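Side-chain contacts in glutathione S-transferase 2 (Onchocerca volvulus, PDB 1TU7), which catalyses the conjugation of glutathione to electrophilic compounds and appears to play a central part in detoxification in this parasitic nematode: residues Asp36-Ser39 and Ser40-Gln44; Leu67-Leu70 and Ala71-Asn75; Tyr106-Tyr109 and Glu110-Lys113; Leu188-Tyr191 and Cys192-Asp196. All coordinates share one frame; numbering follows the deposited sequence.

How the interactions relate
Along the chain the four contacts follow one another without overlap, and no two of them touch. Interactions 1 and 2 belong to the thioredoxin-like N-terminal domain: the first in the loop between strands 29-33 and 52-55, beside bound glutathione, the second on helix 63-73 at the dimer interface, with centres about 27 Å apart. Interactions 3 and 4 lie in the helical C-terminal domain, at the junction of helices 81-107 and 109-132 and on helix 186-197. Their centres are about 28 Å apart. Interactions 2 and 3 are on opposite sides of the chain's centre, about 35 Å between centres. Glutathione binding, subunit pairing, anchoring of the C-terminal tail and the join between the domains thus fall at separate places.

Interaction 1. Residues Asp36-Ser39 and Ser40-Gln44; sequences DDFS and SIKSQ. With GSH (glutathione), chain C.
The phenyl ring of F38 carries the K42 side chain over one face, K42 CB standing 4.1 Å from the ring centroid and 22° off its normal in a CH-pi contact offset toward the rim. Glutathione comes to the ring's edge, with its O32 near the ring plane and 3.6 Å from F38 CE2. I41 approaches obliquely on the CD1 side, where F38 CD1 lies 3.9 Å from I41 CG1; the ring also makes an edge-to-face pair with F8. This is one wall of the glutathione site of a thioredoxin-like domain, at the loop between strands 29-33 and 52-55. CG of F38 is anti to the backbone N (chi1 -174°), which swings the ring toward the ligand. K42 stretches past the ring and bends only at its last torsion; its NZ, hydrogen-bonded to the carbonyl of G48, stands 3.5 Å from glutathione O31, where its positive charge would be expected to steady the glycyl carboxylate. The turn beneath is pinned by the backbone: F38 O accepts I41 N at 2.9 Å, and K42 N only weakly. Two waters bridge the turn, one linking D36 O to S40 N and the other S39 O to S43 N. On the outer surface the S40 hydroxyl doubles back, S40 OG donating to D37 O at 3.1 Å.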
loop_
_atom_site.group_PDB
_atom_site.type_symbol
_atom_site.label_atom_id
_atom_site.label_comp_id
_atom_site.label_asym_id
_atom_site.label_seq_id
_atom_site.Cartn_x
_atom_site.Cartn_y
_atom_site.Cartn_z
ATOM N N ASP A 36 16.341 20.249 2.255
ATOM C CA ASP A 36 16.372 21.451 1.429
ATOM C C ASP A 36 16.821 21.188 -0.013
ATOM O O ASP A 36 16.592 22.009 -0.890
ATOM C CB ASP A 36 17.239 22.533 2.089
ATOM C CG ASP A 36 16.614 23.093 3.373
ATOM O OD1 ASP A 36 17.319 23.848 4.085
ATOM O OD2 ASP A 36 15.442 22.837 3.757
ATOM N N ASP A 37 17.443 20.042 -0.269
ATOM C CA ASP A 37 17.893 19.708 -1.619
ATOM C C ASP A 37 16.862 18.951 -2.462
ATOM O O ASP A 37 17.079 18.737 -3.658
ATOM C CB ASP A 37 19.164 18.878 -1.555
ATOM C CG ASP A 37 20.303 19.611 -0.898
ATOM O OD1 ASP A 37 20.311 20.869 -0.911
ATOM O OD2 ASP A 37 21.244 19.010 -0.350
ATOM N N PHE A 38 15.744 18.570 -1.861
ATOM C CA PHE A 38 14.769 17.772 -2.591
ATOM C C PHE A 38 14.021 18.556 -3.666
ATOM O O PHE A 38 13.790 18.034 -4.765
ATOM C CB PHE A 38 13.770 17.096 -1.647
ATOM C CG PHE A 38 12.849 16.163 -2.362
ATOM C CD1 PHE A 38 13.376 15.147 -3.136
ATOM C CD2 PHE A 38 11.468 16.312 -2.300
ATOM C CE1 PHE A 38 12.551 14.300 -3.864
ATOM C CE2 PHE A 38 10.630 15.451 -3.019
ATOM C CZ PHE A 38 11.175 14.449 -3.786
ATOM N N SER A 39 13.624 19.791 -3.356
ATOM C CA SER A 39 12.873 20.611 -4.306
ATOM C C SER A 39 13.503 20.640 -5.694
ATOM O O SER A 39 12.780 20.547 -6.684
ATOM C CB SER A 39 12.708 22.048 -3.796
ATOM O OG SER A 39 11.672 22.712 -4.509
ATOM N N SER A 40 14.830 20.745 -5.770
ATOM C CA SER A 40 15.511 20.870 -7.062
ATOM C C SER A 40 15.444 19.609 -7.920
ATOM O O SER A 40 15.609 19.676 -9.136
ATOM C CB SER A 40 16.980 21.318 -6.902
ATOM O OG SER A 40 17.767 20.418 -6.145
ATOM N N ILE A 41 15.198 18.459 -7.284
ATOM C CA ILE A 41 15.200 17.173 -7.976
ATOM C C ILE A 41 13.821 16.506 -8.008
ATOM O O ILE A 41 13.676 15.495 -8.665
ATOM C CB ILE A 41 16.240 16.179 -7.354
ATOM C CG1 ILE A 41 16.024 15.930 -5.870
ATOM C CG2 ILE A 41 17.695 16.655 -7.584
ATOM C CD1 ILE A 41 16.825 14.688 -5.350
ATOM N N LYS A 42 12.838 17.085 -7.321
ATOM C CA LYS A 42 11.523 16.456 -7.097
ATOM C C LYS A 42 10.838 15.983 -8.385
ATOM O O LYS A 42 10.222 14.922 -8.420
ATOM C CB LYS A 42 10.629 17.424 -6.329
ATOM C CG LYS A 42 9.238 16.974 -6.071
ATOM C CD LYS A 42 8.387 18.133 -5.539
ATOM C CE LYS A 42 6.956 17.664 -5.225
ATOM N NZ LYS A 42 6.789 16.675 -4.073
ATOM N N SER A 43 10.942 16.766 -9.442
ATOM C CA SER A 43 10.281 16.437 -10.704
ATOM C C SER A 43 10.861 15.201 -11.394
ATOM O O SER A 43 10.227 14.632 -12.280
ATOM C CB SER A 43 10.309 17.632 -11.672
ATOM O OG SER A 43 11.604 17.854 -12.141
ATOM N N GLN A 44 12.050 14.770 -10.974
ATOM C CA GLN A 44 12.659 13.564 -11.521
ATOM C C GLN A 44 11.974 12.269 -11.083
ATOM O O GLN A 44 12.244 11.232 -11.665
ATOM C CB GLN A 44 14.103 13.483 -11.083
ATOM C CG GLN A 44 14.929 14.671 -11.575
ATOM C CD GLN A 44 16.373 14.559 -11.202
ATOM O OE1 GLN A 44 16.847 13.488 -10.824
ATOM N NE2 GLN A 44 17.097 15.666 -11.321
HETATM N N1 GSH C . 3.216 5.718 -0.980
HETATM C CA1 GSH C . 4.506 6.289 -0.925
HETATM C C1 GSH C . 5.581 5.293 -0.812
HETATM O O11 GSH C . 5.269 4.249 -0.022
HETATM O O12 GSH C . 6.782 5.303 -1.271
HETATM C CB1 GSH C . 4.772 7.489 -0.119
HETATM C CG1 GSH C . 5.995 8.307 -0.441
HETATM C CD1 GSH C . 6.091 9.523 0.467
HETATM O OE1 GSH C . 5.026 9.844 1.240
HETATM N N2 GSH C . 7.211 10.193 0.479
HETATM C CA2 GSH C . 7.462 11.340 1.354
HETATM C C2 GSH C . 8.136 12.392 0.564
HETATM O O2 GSH C . 8.915 12.064 -0.526
HETATM C CB2 GSH C . 8.400 10.959 2.495
HETATM S SG2 GSH C . 7.561 9.941 3.729
HETATM N N3 GSH C . 7.975 13.660 0.902
HETATM C CA3 GSH C . 8.660 14.657 0.124
HETATM C C3 GSH C . 7.690 15.584 -0.534
HETATM O O31 GSH C . 6.465 15.253 -0.889
HETATM O O32 GSH C . 8.151 16.884 -0.777
HETATM O O HOH W 1 16.394 22.057 -3.481
HETATM O O HOH W 2 12.205 19.556 -9.397
#

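Interaction 2. Residues Leu67-Leu70 and Ala71-Asn75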
loop_
_atom_site.group_PDB
_atom_site.type_symbol
_atom_site.label_atom_id
_atom_site.label_comp_id
_atom_site.label_asym_id
_atom_site.label_seq_id
_atom_site.Cartn_x
_atom_site.Cartn_y
_atom_site.Cartn_z
ATOM N N LEU A 67 9.997 -2.844 -2.773
ATOM C CA LEU A 67 10.178 -4.054 -1.985
ATOM C C LEU A 67 9.766 -5.316 -2.750
ATOM O O LEU A 67 10.470 -6.322 -2.709
ATOM C CB LEU A 67 9.400 -3.928 -0.685
ATOM C CG LEU A 67 9.868 -4.275 0.698
ATOM C CD1 LEU A 67 11.361 -4.128 0.910
ATOM C CD2 LEU A 67 9.043 -3.357 1.613
ATOM N N ARG A 68 8.620 -5.280 -3.424
ATOM C CA ARG A 68 8.182 -6.468 -4.172
ATOM C C ARG A 68 9.071 -6.759 -5.368
ATOM O O ARG A 68 9.298 -7.901 -5.718
ATOM C CB ARG A 68 6.721 -6.346 -4.610
ATOM C CG ARG A 68 5.777 -6.590 -3.458
ATOM C CD ARG A 68 4.325 -6.510 -3.828
ATOM N NE ARG A 68 3.917 -5.150 -4.009
ATOM C CZ ARG A 68 3.513 -4.349 -3.039
ATOM N NH1 ARG A 68 3.496 -4.834 -1.774
ATOM N NH2 ARG A 68 3.168 -3.109 -3.286
ATOM N N HIS A 69 9.604 -5.725 -6.016
ATOM C CA HIS A 69 10.537 -5.948 -7.096
ATOM C C HIS A 69 11.802 -6.633 -6.599
ATOM O O HIS A 69 12.272 -7.594 -7.174
ATOM C CB HIS A 69 10.875 -4.631 -7.783
ATOM C CG HIS A 69 12.093 -4.675 -8.622
ATOM N ND1 HIS A 69 12.095 -5.190 -9.894
ATOM C CD2 HIS A 69 13.364 -4.258 -8.379
ATOM C CE1 HIS A 69 13.308 -5.085 -10.406
ATOM N NE2 HIS A 69 14.094 -4.511 -9.514
ATOM N N LEU A 70 12.367 -6.118 -5.512
ATOM C CA LEU A 70 13.538 -6.744 -4.946
ATOM C C LEU A 70 13.241 -8.183 -4.504
ATOM O O LEU A 70 14.067 -9.090 -4.709
ATOM C CB LEU A 70 14.050 -5.918 -3.784
ATOM C CG LEU A 70 14.742 -4.609 -4.167
ATOM C CD1 LEU A 70 15.001 -3.836 -2.888
ATOM C CD2 LEU A 70 16.016 -4.876 -4.920
ATOM N N ALA A 71 12.067 -8.373 -3.904
ATOM C CA ALA A 71 11.652 -9.692 -3.460
ATOM C C ALA A 71 11.599 -10.685 -4.614
ATOM O O ALA A 71 12.058 -11.816 -4.476
ATOM C CB ALA A 71 10.343 -9.603 -2.794
ATOM N N ARG A 72 11.030 -10.314 -5.749
ATOM C CA ARG A 72 11.000 -11.232 -6.903
ATOM C C ARG A 72 12.421 -11.530 -7.402
ATOM O O ARG A 72 12.761 -12.677 -7.654
ATOM C CB ARG A 72 10.146 -10.666 -8.031
ATOM C CG ARG A 72 8.668 -10.743 -7.767
ATOM C CD ARG A 72 7.812 -10.284 -8.950
ATOM N NE ARG A 72 8.037 -8.874 -9.291
ATOM C CZ ARG A 72 7.337 -7.871 -8.811
ATOM N NH1 ARG A 72 6.347 -8.088 -7.962
ATOM N NH2 ARG A 72 7.610 -6.610 -9.172
ATOM N N LYS A 73 13.256 -10.511 -7.499
ATOM C CA LYS A 73 14.590 -10.681 -8.023
ATOM C C LYS A 73 15.417 -11.615 -7.144
ATOM O O LYS A 73 16.193 -12.433 -7.658
ATOM C CB LYS A 73 15.303 -9.353 -8.114
ATOM C CG LYS A 73 15.187 -8.678 -9.424
ATOM C CD LYS A 73 16.138 -7.443 -9.427
ATOM C CE LYS A 73 17.479 -7.711 -10.019
ATOM N NZ LYS A 73 18.156 -6.440 -10.506
ATOM N N TYR A 74 15.224 -11.529 -5.831
ATOM C CA TYR A 74 16.031 -12.268 -4.874
ATOM C C TYR A 74 15.307 -13.419 -4.199
ATOM O O TYR A 74 15.787 -13.950 -3.211
ATOM C CB TYR A 74 16.644 -11.308 -3.838
ATOM C CG TYR A 74 17.970 -10.774 -4.308
ATOM C CD1 TYR A 74 18.043 -9.780 -5.258
ATOM C CD2 TYR A 74 19.162 -11.372 -3.885
ATOM C CE1 TYR A 74 19.294 -9.360 -5.750
ATOM C CE2 TYR A 74 20.417 -10.935 -4.336
ATOM C CZ TYR A 74 20.461 -9.937 -5.264
ATOM O OH TYR A 74 21.704 -9.497 -5.717
ATOM N N ASN A 75 14.157 -13.816 -4.737
ATOM C CA ASN A 75 13.429 -14.973 -4.230
ATOM C C ASN A 75 12.965 -14.859 -2.789
ATOM O O ASN A 75 12.964 -15.831 -2.041
ATOM C CB ASN A 75 14.315 -16.225 -4.419
ATOM C CG ASN A 75 13.547 -17.551 -4.501
ATOM O OD1 ASN A 75 14.129 -18.648 -4.227
ATOM N ND2 ASN A 75 12.296 -17.501 -4.826
#
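H69 and K73, one helical turn apart, run side by side and point the same way. A chi1 of 163° turns the imidazole away from the backbone N of H69, and K73 lays CG over one of its faces, with K73 CD 3.6 Å from H69 NE2. A bend at chi3 (95°) then takes the lysine to D55, whose OD2 forms a salt bridge with K73 NZ and a hydrogen bond with H69 NE2. R72 is folded differently: it bends at chi3 (-62°) and curls back over its own helix, placing the centre of the guanidinium over R68 O, which lies 3.6 Å from the group's plane. That same carbonyl, R68 O, accepts R72 N at 3.0 Å. R72 NH2 rests 3.6 Å from H69 CA, while R72 NE reaches E81 of the second subunit in a salt bridge. H69 ND1 bonds to the other oxygen of that carboxylate, and R68 NE pairs with D88 of the second subunit. These carboxylates would probably offset the like charges of the two arginines, R68 NE and R72 NH1 being 5.5 Å apart. While L70 packs against helix 15-23, such i to i+4 packing turns the polar face of helix 63-73 into part of the dimer interface of a glutathione transferase.

Interaction 3. Residues Tyr106-Tyr109 and Glu110-Lys113; sequences YMAY and ETEK
A local contact at a helix-to-helix corner, made by A108 with E112 and by Y109 with K113, joins the end of helix 81-107 to the start of helix 109-132 in the helical C-terminal domain. The helix breaks off at A108, the first residue to leave helical geometry, and the chain is re-anchored at once by that residue's carbonyl. A108 O accepts E112 N at 2.8 Å and takes a weak second bond from T111 N. The methyl of A108 faces the new turn and is covered by the aliphatic part of E112, A108 CB to E112 CG 3.5 Å, as the glutamate chain extends outward across it. In the next i to i+4 pair, Y109 and K113 lie side by side, pointing the same way. Y109 takes chi1 -176°, its ring carbon CG opposite the backbone N, and K113 is stretched throughout, with the result that its methylenes follow the ring to the phenol end, K113 CD approaching Y109 CZ obliquely at 3.7 Å. M104 of the preceding helix packs against both side chains. E110 crosses Y109 at about a right angle, its carboxylate turned 65° from the ring plane, and E110 OE2 forms a salt bridge with K207. The C-terminal tail is also held by the phenol, which hydrogen-bonds to the terminal carboxylate of Q208 through its O atom. The Y109 hydroxyl thereby serves two partners, for Y109 OH also accepts a hydrogen bond from K113 NZ at 3.1 Å.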
loop_
_atom_site.group_PDB
_atom_site.type_symbol
_atom_site.label_atom_id
_atom_site.label_comp_id
_atom_site.label_asym_id
_atom_site.label_seq_id
_atom_site.Cartn_x
_atom_site.Cartn_y
_atom_site.Cartn_z
ATOM N N TYR A 106 3.742 12.959 13.517
ATOM C CA TYR A 106 3.860 14.205 12.745
ATOM C C TYR A 106 2.759 15.196 13.100
ATOM O O TYR A 106 2.957 16.401 12.910
ATOM C CB TYR A 106 3.874 13.964 11.226
ATOM C CG TYR A 106 5.172 13.370 10.723
ATOM C CD1 TYR A 106 5.282 12.016 10.487
ATOM C CD2 TYR A 106 6.294 14.162 10.455
ATOM C CE1 TYR A 106 6.449 11.447 10.044
ATOM C CE2 TYR A 106 7.481 13.588 9.994
ATOM C CZ TYR A 106 7.549 12.218 9.800
ATOM O OH TYR A 106 8.719 11.629 9.327
ATOM N N MET A 107 1.625 14.721 13.609
ATOM C CA MET A 107 0.455 15.587 13.813
ATOM C C MET A 107 0.108 15.822 15.260
ATOM O O MET A 107 -0.560 16.815 15.560
ATOM C CB MET A 107 -0.817 15.021 13.152
ATOM C CG MET A 107 -0.707 14.658 11.680
ATOM S SD MET A 107 -0.227 16.030 10.663
ATOM C CE MET A 107 -1.669 17.070 10.781
ATOM N N ALA A 108 0.491 14.924 16.163
ATOM C CA ALA A 108 -0.031 14.974 17.532
ATOM C C ALA A 108 0.888 14.352 18.553
ATOM O O ALA A 108 0.459 13.742 19.519
ATOM C CB ALA A 108 -1.388 14.306 17.572
ATOM N N TYR A 109 2.188 14.520 18.378
ATOM C CA TYR A 109 3.132 13.829 19.243
ATOM C C TYR A 109 3.036 14.265 20.692
ATOM O O TYR A 109 3.139 13.457 21.603
ATOM C CB TYR A 109 4.559 14.091 18.765
ATOM C CG TYR A 109 5.603 13.352 19.536
ATOM C CD1 TYR A 109 5.880 12.017 19.271
ATOM C CD2 TYR A 109 6.341 13.969 20.538
ATOM C CE1 TYR A 109 6.863 11.326 19.965
ATOM C CE2 TYR A 109 7.307 13.282 21.247
ATOM C CZ TYR A 109 7.575 11.955 20.958
ATOM O OH TYR A 109 8.529 11.249 21.633
ATOM N N GLU A 110 2.796 15.556 20.885
ATOM C CA GLU A 110 2.828 16.126 22.225
ATOM C C GLU A 110 1.587 15.777 23.045
ATOM O O GLU A 110 1.627 15.828 24.266
ATOM C CB GLU A 110 2.926 17.638 22.146
ATOM C CG GLU A 110 4.232 18.157 21.562
ATOM C CD GLU A 110 4.425 17.924 20.086
ATOM O OE1 GLU A 110 3.428 17.911 19.317
ATOM O OE2 GLU A 110 5.610 17.774 19.693
ATOM N N THR A 111 0.493 15.436 22.400
ATOM C CA THR A 111 -0.717 15.112 23.167
ATOM C C THR A 111 -1.237 13.711 22.979
ATOM O O THR A 111 -2.079 13.277 23.757
ATOM C CB THR A 111 -1.834 16.104 22.853
ATOM O OG1 THR A 111 -2.105 16.097 21.454
ATOM C CG2 THR A 111 -1.374 17.539 23.187
ATOM N N GLU A 112 -0.765 12.992 21.971
ATOM C CA GLU A 112 -1.368 11.690 21.682
ATOM C C GLU A 112 -0.397 10.549 21.718
ATOM O O GLU A 112 -0.800 9.419 21.494
ATOM C CB GLU A 112 -2.083 11.741 20.356
ATOM C CG GLU A 112 -3.000 12.949 20.311
ATOM C CD GLU A 112 -4.225 12.794 19.449
ATOM O OE1 GLU A 112 -4.225 11.962 18.517
ATOM O OE2 GLU A 112 -5.183 13.557 19.719
ATOM N N LYS A 113 0.854 10.820 22.024
ATOM C CA LYS A 113 1.813 9.745 22.194
ATOM C C LYS A 113 1.356 8.791 23.293
ATOM O O LYS A 113 1.324 7.581 23.111
ATOM C CB LYS A 113 3.178 10.321 22.531
ATOM C CG LYS A 113 4.249 9.270 22.764
ATOM C CD LYS A 113 5.507 9.945 23.228
ATOM C CE LYS A 113 6.527 8.978 23.724
ATOM N NZ LYS A 113 7.721 9.725 24.196
#

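Interaction 4. Residues Leu188-Tyr191 and Cys192-Asp196; sequences LKEY and CEKRD
With chi1 at 172°, Y191 sends its ring forward along the helix toward R195, and a bend at chi3 (66°) of the arginine brings its guanidinium back to meet it. The two side chains pass at a slant, their flat groups 60° apart, and the ring carbon Y191 CE1 lies 4.0 Å from R195 CD. Their polar ends converge on one acceptor: E15 OE2 takes a hydrogen bond from Y191 OH and forms a salt bridge with R195 NH1. E15 begins helix 15-23 of the thioredoxin-like domain, whereas helix 186-197 belongs to the helical C-terminal domain, and this shared carboxylate ties the two domains together. L188 extends the join by packing on L19, and both L188 and C192 touch F155 of helix 149-164. C192 SG sits 3.2 Å from L188 O, the carbonyl that also accepts C192 N at 2.8 Å. On the exposed side the pairings are looser. K189 CE brushes E193 OE1 at 3.8 Å, but the ammonium is 5.0 Å from that oxygen, K189 NZ to E193 OE1, so any attraction between the charges would act without direct contact. A water donates to both E190 O and E193 OE2, the latter at 2.7 Å.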
loop_
_atom_site.group_PDB
_atom_site.type_symbol
_atom_site.label_atom_id
_atom_site.label_comp_id
_atom_site.label_asym_id
_atom_site.label_seq_id
_atom_site.Cartn_x
_atom_site.Cartn_y
_atom_site.Cartn_z
ATOM N N LEU A 188 22.396 -7.691 9.969
ATOM C CA LEU A 188 21.524 -6.715 10.636
ATOM C C LEU A 188 22.046 -6.309 11.982
ATOM O O LEU A 188 21.908 -5.170 12.365
ATOM C CB LEU A 188 20.086 -7.242 10.751
ATOM C CG LEU A 188 19.365 -7.462 9.432
ATOM C CD1 LEU A 188 17.930 -7.854 9.642
ATOM C CD2 LEU A 188 19.423 -6.245 8.537
ATOM N N LYS A 189 22.694 -7.214 12.706
ATOM C CA LYS A 189 23.242 -6.866 13.999
ATOM C C LYS A 189 24.252 -5.758 13.820
ATOM O O LYS A 189 24.236 -4.772 14.557
ATOM C CB LYS A 189 23.905 -8.093 14.659
ATOM C CG LYS A 189 24.494 -7.810 16.028
ATOM C CD LYS A 189 25.048 -9.087 16.644
ATOM C CE LYS A 189 25.626 -8.838 18.025
ATOM N NZ LYS A 189 26.175 -10.123 18.574
ATOM N N GLU A 190 25.162 -5.925 12.881
ATOM C CA GLU A 190 26.200 -4.922 12.647
ATOM C C GLU A 190 25.600 -3.585 12.186
ATOM O O GLU A 190 25.941 -2.500 12.685
ATOM C CB GLU A 190 27.148 -5.489 11.610
ATOM C CG GLU A 190 28.184 -4.558 11.023
ATOM C CD GLU A 190 29.032 -5.258 9.959
ATOM O OE1 GLU A 190 28.477 -5.889 8.999
ATOM O OE2 GLU A 190 30.265 -5.197 10.086
ATOM N N TYR A 191 24.650 -3.674 11.271
ATOM C CA TYR A 191 24.036 -2.472 10.702
ATOM C C TYR A 191 23.291 -1.708 11.787
ATOM O O TYR A 191 23.388 -0.488 11.874
ATOM C CB TYR A 191 23.085 -2.884 9.595
ATOM C CG TYR A 191 22.246 -1.752 9.049
ATOM C CD1 TYR A 191 20.920 -1.645 9.378
ATOM C CD2 TYR A 191 22.802 -0.795 8.224
ATOM C CE1 TYR A 191 20.132 -0.605 8.865
ATOM C CE2 TYR A 191 22.039 0.257 7.713
ATOM C CZ TYR A 191 20.708 0.338 8.025
ATOM O OH TYR A 191 19.981 1.397 7.516
ATOM N N CYS A 192 22.550 -2.423 12.615
ATOM C CA CYS A 192 21.737 -1.798 13.655
ATOM C C CYS A 192 22.612 -1.159 14.722
ATOM O O CYS A 192 22.253 -0.115 15.278
ATOM C CB CYS A 192 20.766 -2.823 14.241
ATOM S SG CYS A 192 19.434 -3.294 13.093
ATOM N N GLU A 193 23.762 -1.762 15.020
ATOM C CA GLU A 193 24.703 -1.156 15.968
ATOM C C GLU A 193 25.174 0.201 15.427
ATOM O O GLU A 193 25.216 1.200 16.159
ATOM C CB GLU A 193 25.917 -2.069 16.217
ATOM C CG GLU A 193 25.676 -3.241 17.155
ATOM C CD GLU A 193 26.716 -4.362 17.086
ATOM O OE1 GLU A 193 26.712 -5.213 18.014
ATOM O OE2 GLU A 193 27.518 -4.427 16.116
ATOM N N LYS A 194 25.529 0.239 14.155
ATOM C CA LYS A 194 26.010 1.469 13.557
ATOM C C LYS A 194 24.911 2.506 13.436
ATOM O O LYS A 194 25.128 3.696 13.628
ATOM C CB LYS A 194 26.652 1.179 12.224
ATOM C CG LYS A 194 27.969 0.427 12.385
ATOM C CD LYS A 194 28.494 -0.085 11.076
ATOM C CE LYS A 194 29.765 -0.907 11.322
ATOM N NZ LYS A 194 30.880 -0.067 11.837
ATOM N N ARG A 195 23.696 2.056 13.128
ATOM C CA ARG A 195 22.574 2.962 13.051
ATOM C C ARG A 195 22.287 3.584 14.403
ATOM O O ARG A 195 22.001 4.792 14.499
ATOM C CB ARG A 195 21.379 2.170 12.526
ATOM C CG ARG A 195 20.133 2.967 12.240
ATOM C CD ARG A 195 19.054 2.070 11.658
ATOM N NE ARG A 195 18.593 1.085 12.613
ATOM C CZ ARG A 195 17.611 0.223 12.402
ATOM N NH1 ARG A 195 16.961 0.193 11.246
ATOM N NH2 ARG A 195 17.224 -0.575 13.377
ATOM N N ASP A 196 22.385 2.780 15.453
ATOM C CA ASP A 196 22.170 3.260 16.801
ATOM C C ASP A 196 23.287 4.199 17.228
ATOM O O ASP A 196 23.027 5.203 17.885
ATOM C CB ASP A 196 22.090 2.096 17.764
ATOM C CG ASP A 196 21.661 2.519 19.134
ATOM O OD1 ASP A 196 22.266 1.999 20.097
ATOM O OD2 ASP A 196 20.730 3.346 19.358
HETATM O O HOH W 3 28.601 -2.822 14.196
#